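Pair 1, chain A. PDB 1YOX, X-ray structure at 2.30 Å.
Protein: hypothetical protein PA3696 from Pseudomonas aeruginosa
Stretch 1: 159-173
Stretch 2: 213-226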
# COMPACT_ATOMS: atom_id res chain seq x y z
N VAL A 159 17.36 -0.10 -1.75
CA VAL A 159 16.69 -0.44 -0.52
C VAL A 159 15.27 0.09 -0.64
O VAL A 159 15.02 1.03 -1.39
CB VAL A 159 17.45 0.09 0.78
CG1 VAL A 159 18.85 -0.56 0.93
CG2 VAL A 159 17.56 1.58 0.81
N HIS A 160 14.34 -0.49 0.11
CA HIS A 160 12.95 -0.10 0.02
C HIS A 160 12.41 0.45 1.37
O HIS A 160 12.66 -0.14 2.41
CB HIS A 160 12.15 -1.33 -0.43
CG HIS A 160 10.66 -1.17 -0.34
ND1 HIS A 160 9.88 -0.83 -1.42
CD2 HIS A 160 9.81 -1.33 0.70
CE1 HIS A 160 8.61 -0.79 -1.06
NE2 HIS A 160 8.54 -1.09 0.23
N ALA A 161 11.68 1.56 1.32
CA ALA A 161 11.01 2.13 2.51
C ALA A 161 9.49 2.03 2.44
O ALA A 161 8.88 2.60 1.54
CB ALA A 161 11.44 3.60 2.72
N GLY A 162 8.89 1.30 3.38
CA GLY A 162 7.42 1.17 3.45
C GLY A 162 6.75 2.50 3.77
O GLY A 162 7.18 3.23 4.69
N GLY A 163 5.68 2.84 3.05
CA GLY A 163 5.03 4.13 3.23
C GLY A 163 5.95 5.19 2.64
O GLY A 163 6.37 5.06 1.50
N THR A 164 6.26 6.24 3.39
CA THR A 164 7.29 7.20 2.95
C THR A 164 8.63 7.04 3.60
O THR A 164 8.71 6.58 4.74
CB THR A 164 6.92 8.68 3.16
OG1 THR A 164 5.84 8.81 4.10
CG2 THR A 164 6.57 9.29 1.81
N LEU A 165 9.66 7.44 2.86
CA LEU A 165 11.03 7.45 3.34
C LEU A 165 11.30 8.77 4.05
O LEU A 165 11.02 9.86 3.52
CB LEU A 165 11.99 7.29 2.16
CG LEU A 165 13.53 7.36 2.28
CD1 LEU A 165 14.02 8.79 2.17
CD2 LEU A 165 14.16 6.66 3.51
N ILE A 166 11.81 8.66 5.27
CA ILE A 166 12.26 9.81 6.03
C ILE A 166 13.77 9.70 6.13
O ILE A 166 14.29 8.82 6.81
CB ILE A 166 11.62 9.88 7.46
CG1 ILE A 166 10.23 9.21 7.50
CG2 ILE A 166 11.59 11.33 7.96
CD1 ILE A 166 9.07 10.04 6.95
N ARG A 167 14.47 10.58 5.43
CA ARG A 167 15.92 10.61 5.47
C ARG A 167 16.37 11.67 6.48
O ARG A 167 15.87 12.79 6.49
CB ARG A 167 16.50 10.90 4.09
CG ARG A 167 18.01 10.75 4.00
CD ARG A 167 18.59 11.90 3.19
NE ARG A 167 19.05 11.50 1.87
CZ ARG A 167 20.33 11.47 1.50
NH1 ARG A 167 21.28 11.83 2.36
NH2 ARG A 167 20.66 11.09 0.27
N ARG A 168 17.32 11.30 7.34
CA ARG A 168 17.78 12.18 8.40
C ARG A 168 19.28 12.11 8.57
O ARG A 168 19.86 11.02 8.60
CB ARG A 168 17.08 11.85 9.73
CG ARG A 168 15.65 12.36 9.78
CD ARG A 168 14.98 12.11 11.11
NE ARG A 168 13.92 13.10 11.32
CZ ARG A 168 13.96 14.08 12.23
NH1 ARG A 168 15.01 14.19 13.06
NH2 ARG A 168 12.95 14.94 12.32
N GLN A 169 19.91 13.28 8.66
CA GLN A 169 21.32 13.41 9.01
C GLN A 169 21.39 13.65 10.52
O GLN A 169 20.65 14.48 11.04
CB GLN A 169 21.95 14.59 8.27
CG GLN A 169 21.31 14.89 6.92
CD GLN A 169 21.57 13.80 5.88
OE1 GLN A 169 22.60 13.11 5.93
NE2 GLN A 169 20.65 13.65 4.92
N LEU A 170 22.27 12.94 11.21
CA LEU A 170 22.30 13.06 12.67
C LEU A 170 23.11 14.22 13.29
O LEU A 170 22.55 14.99 14.07
CB LEU A 170 22.59 11.71 13.35
CG LEU A 170 21.39 10.77 13.52
CD1 LEU A 170 21.66 9.81 14.67
CD2 LEU A 170 20.09 11.53 13.76
N ASN A 171 24.39 14.35 12.97
CA ASN A 171 25.24 15.42 13.57
C ASN A 171 25.29 15.39 15.11
O ASN A 171 24.80 16.31 15.77
CB ASN A 171 24.80 16.83 13.10
CG ASN A 171 24.96 17.04 11.59
OD1 ASN A 171 26.04 16.79 11.03
ND2 ASN A 171 23.89 17.52 10.93
N GLY A 172 25.88 14.34 15.69
CA GLY A 172 25.90 14.18 17.14
C GLY A 172 24.57 14.55 17.79
O GLY A 172 24.47 15.53 18.53
N GLU A 173 23.54 13.78 17.47
CA GLU A 173 22.20 13.95 18.05
C GLU A 173 21.69 12.57 18.48
O GLU A 173 22.31 11.55 18.14
CB GLU A 173 21.25 14.62 17.03
CG GLU A 173 21.54 16.12 16.82
CD GLU A 173 20.71 16.78 15.69
OE1 GLU A 173 19.51 17.06 15.91
OE2 GLU A 173 21.28 17.07 14.61
N THR A 213 17.40 3.28 19.78
CA THR A 213 18.07 4.55 20.01
C THR A 213 19.29 4.64 19.13
O THR A 213 20.18 3.78 19.19
CB THR A 213 18.48 4.73 21.46
OG1 THR A 213 17.33 4.58 22.29
CG2 THR A 213 19.08 6.12 21.70
N LEU A 214 19.30 5.69 18.31
CA LEU A 214 20.40 6.02 17.42
C LEU A 214 21.19 7.20 17.95
O LEU A 214 20.62 8.21 18.37
CB LEU A 214 19.87 6.35 16.02
CG LEU A 214 19.20 5.20 15.25
CD1 LEU A 214 18.82 5.65 13.86
CD2 LEU A 214 20.10 4.01 15.18
N LYS A 215 22.52 7.11 17.92
CA LYS A 215 23.34 8.24 18.40
C LYS A 215 24.65 8.36 17.63
O LYS A 215 25.38 7.38 17.48
CB LYS A 215 23.58 8.13 19.91
CG LYS A 215 24.45 6.93 20.34
CD LYS A 215 24.29 6.58 21.84
CE LYS A 215 22.97 5.82 22.16
NZ LYS A 215 22.70 4.61 21.28
N GLY A 216 24.94 9.57 17.13
CA GLY A 216 26.20 9.81 16.43
C GLY A 216 26.14 10.62 15.14
O GLY A 216 25.47 11.65 15.06
N SER A 217 26.83 10.12 14.13
CA SER A 217 27.16 10.85 12.91
C SER A 217 26.07 11.04 11.85
O SER A 217 25.35 12.05 11.83
CB SER A 217 28.34 10.17 12.22
OG SER A 217 27.89 9.02 11.51
N GLY A 218 26.00 10.04 10.97
CA GLY A 218 25.65 10.24 9.58
C GLY A 218 24.21 10.34 9.15
O GLY A 218 23.49 11.23 9.58
N THR A 219 23.84 9.45 8.24
CA THR A 219 22.53 9.46 7.63
C THR A 219 21.72 8.30 8.15
O THR A 219 22.22 7.19 8.32
CB THR A 219 22.64 9.37 6.10
OG1 THR A 219 23.71 10.22 5.66
CG2 THR A 219 21.35 9.82 5.41
N VAL A 220 20.46 8.58 8.44
CA VAL A 220 19.50 7.55 8.76
C VAL A 220 18.41 7.56 7.72
O VAL A 220 17.94 8.63 7.29
CB VAL A 220 18.81 7.75 10.13
CG1 VAL A 220 18.00 6.51 10.48
CG2 VAL A 220 19.82 8.02 11.23
N TRP A 221 17.99 6.35 7.34
CA TRP A 221 16.81 6.17 6.48
C TRP A 221 15.68 5.47 7.25
O TRP A 221 15.84 4.36 7.74
CB TRP A 221 17.21 5.44 5.21
CG TRP A 221 18.62 5.80 4.75
CD1 TRP A 221 19.80 5.62 5.45
CD2 TRP A 221 18.98 6.38 3.52
NE1 TRP A 221 20.87 6.07 4.72
CE2 TRP A 221 20.40 6.54 3.53
CE3 TRP A 221 18.26 6.80 2.41
CZ2 TRP A 221 21.09 7.10 2.46
CZ3 TRP A 221 18.95 7.35 1.34
CH2 TRP A 221 20.35 7.49 1.37
N LEU A 222 14.55 6.16 7.35
CA LEU A 222 13.42 5.66 8.12
C LEU A 222 12.19 5.49 7.23
O LEU A 222 12.09 6.10 6.18
CB LEU A 222 13.10 6.62 9.28
CG LEU A 222 14.21 6.91 10.29
CD1 LEU A 222 13.81 8.04 11.22
CD2 LEU A 222 14.57 5.66 11.08
N GLN A 223 11.25 4.65 7.67
CA GLN A 223 10.07 4.35 6.87
C GLN A 223 8.85 4.54 7.75
O GLN A 223 8.87 4.13 8.93
CB GLN A 223 10.14 2.91 6.32
CG GLN A 223 9.99 1.77 7.35
CD GLN A 223 10.54 0.44 6.85
OE1 GLN A 223 11.40 -0.18 7.49
NE2 GLN A 223 10.09 0.03 5.68
N SER A 224 7.81 5.17 7.19
CA SER A 224 6.59 5.41 7.93
C SER A 224 5.70 4.17 8.14
O SER A 224 4.93 4.13 9.09
CB SER A 224 5.76 6.50 7.24
OG SER A 224 5.30 6.07 5.97
N LEU A 225 5.77 3.20 7.23
CA LEU A 225 4.89 2.03 7.31
C LEU A 225 5.69 0.76 7.07
O LEU A 225 5.59 0.14 6.02
CB LEU A 225 3.68 2.13 6.37
CG LEU A 225 2.72 0.91 6.35
CD1 LEU A 225 2.09 0.62 7.69
CD2 LEU A 225 1.66 1.10 5.30
N PRO A 226 6.44 0.35 8.11
CA PRO A 226 7.28 -0.80 8.01
C PRO A 226 6.40 -2.04 7.90
O PRO A 226 5.27 -2.05 8.41
CB PRO A 226 8.09 -0.78 9.31
CG PRO A 226 7.33 0.04 10.28
CD PRO A 226 6.45 0.96 9.46

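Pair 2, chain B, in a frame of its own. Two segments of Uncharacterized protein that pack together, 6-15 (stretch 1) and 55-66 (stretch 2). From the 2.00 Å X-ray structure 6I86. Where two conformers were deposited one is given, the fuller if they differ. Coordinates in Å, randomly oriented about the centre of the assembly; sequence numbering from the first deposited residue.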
# COMPACT_ATOMS: atom_id res chain seq x y z
N GLU B 6 9.09 1.85 -12.16
CA GLU B 6 7.81 2.54 -12.19
C GLU B 6 7.55 3.17 -10.84
O GLU B 6 7.89 2.59 -9.80
CB GLU B 6 6.66 1.59 -12.56
CG GLU B 6 6.84 0.91 -13.91
CD GLU B 6 5.75 -0.09 -14.22
OE1 GLU B 6 5.81 -0.71 -15.30
OE2 GLU B 6 4.84 -0.25 -13.38
N VAL B 7 6.97 4.37 -10.85
CA VAL B 7 6.72 5.12 -9.62
C VAL B 7 5.36 5.80 -9.72
O VAL B 7 5.04 6.40 -10.75
CB VAL B 7 7.82 6.17 -9.33
CG1 VAL B 7 7.57 6.85 -7.99
CG2 VAL B 7 9.21 5.55 -9.37
N ALA B 8 4.57 5.70 -8.65
CA ALA B 8 3.32 6.44 -8.55
C ALA B 8 3.02 6.71 -7.08
O ALA B 8 3.49 6.00 -6.19
CB ALA B 8 2.16 5.69 -9.20
N GLU B 9 2.23 7.76 -6.85
CA GLU B 9 1.81 8.13 -5.51
C GLU B 9 0.29 8.20 -5.45
O GLU B 9 -0.36 8.62 -6.41
CB GLU B 9 2.39 9.48 -5.07
CG GLU B 9 3.90 9.52 -4.95
CD GLU B 9 4.41 10.91 -4.62
OE1 GLU B 9 3.58 11.79 -4.31
OE2 GLU B 9 5.64 11.13 -4.69
N ILE B 10 -0.27 7.77 -4.32
CA ILE B 10 -1.69 7.93 -4.04
C ILE B 10 -1.85 8.67 -2.72
O ILE B 10 -1.01 8.57 -1.82
CB ILE B 10 -2.44 6.57 -3.99
CG1 ILE B 10 -1.88 5.68 -2.88
CG2 ILE B 10 -2.36 5.87 -5.34
CD1 ILE B 10 -2.66 4.40 -2.69
N ILE B 11 -2.94 9.42 -2.62
CA ILE B 11 -3.33 10.10 -1.39
C ILE B 11 -4.75 9.65 -1.08
O ILE B 11 -5.66 9.86 -1.88
CB ILE B 11 -3.25 11.62 -1.52
CG1 ILE B 11 -1.84 12.06 -1.93
CG2 ILE B 11 -3.64 12.29 -0.21
CD1 ILE B 11 -1.72 13.55 -2.15
N LEU B 12 -4.93 9.03 0.08
CA LEU B 12 -6.25 8.52 0.44
C LEU B 12 -6.46 8.66 1.94
O LEU B 12 -5.49 8.68 2.70
CB LEU B 12 -6.43 7.05 0.02
CG LEU B 12 -5.30 6.01 -0.00
CD1 LEU B 12 -4.39 6.07 1.21
CD2 LEU B 12 -5.92 4.63 -0.12
N PRO B 13 -7.71 8.76 2.38
CA PRO B 13 -7.98 8.72 3.82
C PRO B 13 -8.02 7.29 4.33
O PRO B 13 -8.31 6.35 3.59
CB PRO B 13 -9.36 9.39 3.93
CG PRO B 13 -10.04 9.01 2.64
CD PRO B 13 -8.94 8.96 1.59
N ALA B 14 -7.73 7.15 5.62
CA ALA B 14 -7.77 5.85 6.27
C ALA B 14 -7.79 6.05 7.78
O ALA B 14 -7.15 6.97 8.30
CB ALA B 14 -6.58 4.98 5.86
N SER B 15 -8.53 5.17 8.46
CA SER B 15 -8.57 5.18 9.92
C SER B 15 -7.80 4.04 10.55
O SER B 15 -7.35 4.18 11.70
CB SER B 15 -10.03 5.13 10.40
OG SER B 15 -10.66 3.92 10.02
N GLN B 55 -0.86 -0.28 8.15
CA GLN B 55 -1.59 0.18 9.33
C GLN B 55 -1.25 1.63 9.64
O GLN B 55 -0.09 2.05 9.53
CB GLN B 55 -1.26 -0.70 10.54
CG GLN B 55 -1.89 -0.23 11.85
CD GLN B 55 -2.22 -1.37 12.79
OE1 GLN B 55 -2.72 -2.41 12.37
NE2 GLN B 55 -1.95 -1.17 14.08
N VAL B 56 -2.27 2.40 10.01
CA VAL B 56 -2.09 3.75 10.51
C VAL B 56 -2.59 3.78 11.95
O VAL B 56 -3.41 2.96 12.37
CB VAL B 56 -2.81 4.81 9.66
CG1 VAL B 56 -2.29 4.78 8.23
CG2 VAL B 56 -4.31 4.61 9.71
N VAL B 57 -2.08 4.75 12.71
CA VAL B 57 -2.40 4.83 14.13
C VAL B 57 -3.75 5.50 14.34
O VAL B 57 -4.54 5.08 15.20
CB VAL B 57 -1.27 5.57 14.86
CG1 VAL B 57 -1.45 5.46 16.36
CG2 VAL B 57 0.08 5.03 14.44
N LEU B 58 -4.05 6.55 13.58
CA LEU B 58 -5.29 7.28 13.72
C LEU B 58 -5.75 7.73 12.34
O LEU B 58 -5.00 7.68 11.36
CB LEU B 58 -5.14 8.49 14.65
CG LEU B 58 -4.52 8.27 16.03
CD1 LEU B 58 -3.93 9.56 16.56
CD2 LEU B 58 -5.53 7.69 17.02
N GLU B 59 -7.01 8.17 12.27
CA GLU B 59 -7.59 8.58 10.99
C GLU B 59 -6.89 9.82 10.44
O GLU B 59 -6.59 10.76 11.17
CB GLU B 59 -9.08 8.85 11.16
CG GLU B 59 -9.66 9.85 10.15
CD GLU B 59 -9.96 9.23 8.80
OE1 GLU B 59 -9.90 9.96 7.78
OE2 GLU B 59 -10.26 8.03 8.75
N GLY B 60 -6.62 9.79 9.14
CA GLY B 60 -6.06 10.94 8.47
C GLY B 60 -6.04 10.74 6.97
O GLY B 60 -6.66 9.81 6.45
N TYR B 61 -5.33 11.63 6.29
CA TYR B 61 -5.06 11.50 4.86
C TYR B 61 -3.57 11.26 4.68
O TYR B 61 -2.76 11.99 5.26
CB TYR B 61 -5.49 12.75 4.09
CG TYR B 61 -6.95 12.79 3.71
CD1 TYR B 61 -7.91 13.26 4.60
CD2 TYR B 61 -7.38 12.36 2.46
CE1 TYR B 61 -9.24 13.31 4.26
CE2 TYR B 61 -8.71 12.40 2.11
CZ TYR B 61 -9.64 12.88 3.01
OH TYR B 61 -10.97 12.92 2.66
N PHE B 62 -3.22 10.27 3.88
CA PHE B 62 -1.84 9.81 3.82
C PHE B 62 -1.38 9.65 2.38
O PHE B 62 -2.13 9.17 1.52
CB PHE B 62 -1.68 8.49 4.58
CG PHE B 62 -2.26 8.53 5.96
CD1 PHE B 62 -1.65 9.26 6.96
CD2 PHE B 62 -3.45 7.88 6.24
CE1 PHE B 62 -2.19 9.32 8.24
CE2 PHE B 62 -4.00 7.93 7.52
CZ PHE B 62 -3.37 8.65 8.52
N LYS B 63 -0.15 10.07 2.13
CA LYS B 63 0.48 9.98 0.81
C LYS B 63 1.40 8.76 0.81
O LYS B 63 2.33 8.68 1.61
CB LYS B 63 1.25 11.25 0.49
CG LYS B 63 2.06 11.20 -0.80
CD LYS B 63 2.82 12.50 -1.02
CE LYS B 63 1.89 13.67 -1.29
NZ LYS B 63 2.63 14.96 -1.47
N VAL B 64 1.13 7.82 -0.10
CA VAL B 64 1.90 6.59 -0.20
C VAL B 64 2.52 6.54 -1.58
O VAL B 64 1.81 6.55 -2.59
CB VAL B 64 1.02 5.35 0.05
CG1 VAL B 64 1.88 4.08 0.02
CG2 VAL B 64 0.29 5.47 1.38
N ARG B 65 3.85 6.49 -1.62
CA ARG B 65 4.58 6.31 -2.87
C ARG B 65 4.86 4.83 -3.08
O ARG B 65 5.33 4.15 -2.16
CB ARG B 65 5.89 7.10 -2.85
CG ARG B 65 6.74 6.91 -4.09
CD ARG B 65 8.00 7.76 -4.04
NE ARG B 65 7.68 9.18 -3.88
CZ ARG B 65 8.50 10.07 -3.32
NH1 ARG B 65 9.68 9.68 -2.86
NH2 ARG B 65 8.14 11.34 -3.21
N CYS B 66 4.53 4.33 -4.26
CA CYS B 66 4.79 2.94 -4.62
C CYS B 66 5.79 2.90 -5.76
O CYS B 66 5.65 3.63 -6.75
CB CYS B 66 3.50 2.22 -5.03
SG CYS B 66 3.70 0.44 -5.26
O HOH W 1 5.29 13.96 -3.36

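The two pairs differ most sharply on the sheet face that carries R167(A) and W221(A) in pair 1 and E9(B) and R65(B) in pair 2. In pair 1 an arginine lies against an aromatic ring: R167(A) CG sits over one face of the W221(A) indole, and further along the side chain R167(A) NH2 comes 3.8 Å from W221(A) CH2. L165(A) meets the same residue, its CD2 at the ring edge and 3.7 Å from W221(A) CB. In pair 2 the positions of L165(A) and Q223(A) are taken by E9(B) and R65(B), which form a salt bridge; E9(B) OE2 accepts from both NE and NH2 of R65(B), each at 2.9 Å. The indole's place belongs to K63(B), whose aliphatic chain packs on the residue matching R167(A), with I11(B) CD1 3.7 Å from K63(B) CE. A water donates to E9(B) OE1 at 2.9 Å and accepts a weak bond from K63(B) NZ at 3.4 Å.

Beneath these differences lies one scaffold, two antiparallel strands whose axes approach to 4.5 Å in pair 1 and 4.6 Å in pair 2, with 14 central residues superposing at 0.7 Å. The register is common: I166(A) faces L222(A) as I10(B) faces V64(B), and R168(A) faces V220(A) as L12(B) faces F62(B). Both pairings are doubly hydrogen-bonded. The bonds between I166(A) N and L222(A) O and between L222(A) N and I166(A) O are 2.7 Å each, against 3.0 Å from I10(B) N to V64(B) O and 2.8 Å from V64(B) N to I10(B) O.

On the face bearing these residues, the match is closest at L222(A) and V64(B), whose side-chain centres fall 0.5 Å apart. Each packs on an isoleucine: I166(A) CB to L222(A) CB is 4.0 Å, I10(B) CG1 to V64(B) CB 4.1 Å. Further along, L170(A) reaches V220(A), CG to CG2 at 3.9 Å, and L214(A), CD1 to CB at 4.1 Å. Its counterpart A14(B) is short, and the larger F62(B) makes up reach from across, its CE2 4.3 Å from A14(B) CB.

Back on the face of R167(A) and W221(A), the pairing Q169(A)-T219(A) matches P13(B)-Y61(B), where P13(B) CB lies 3.6 Å from the centroid of the Y61(B) ring, over its face. Glycine occupies both matched positions, G218(A) and G60(B): G218(A) O accepts from L170(A) N at 2.7 Å and G60(B) O from A14(B) N at 3.0 Å; in pair 2 a CB on G60(B) would clash with F62(B) CZ.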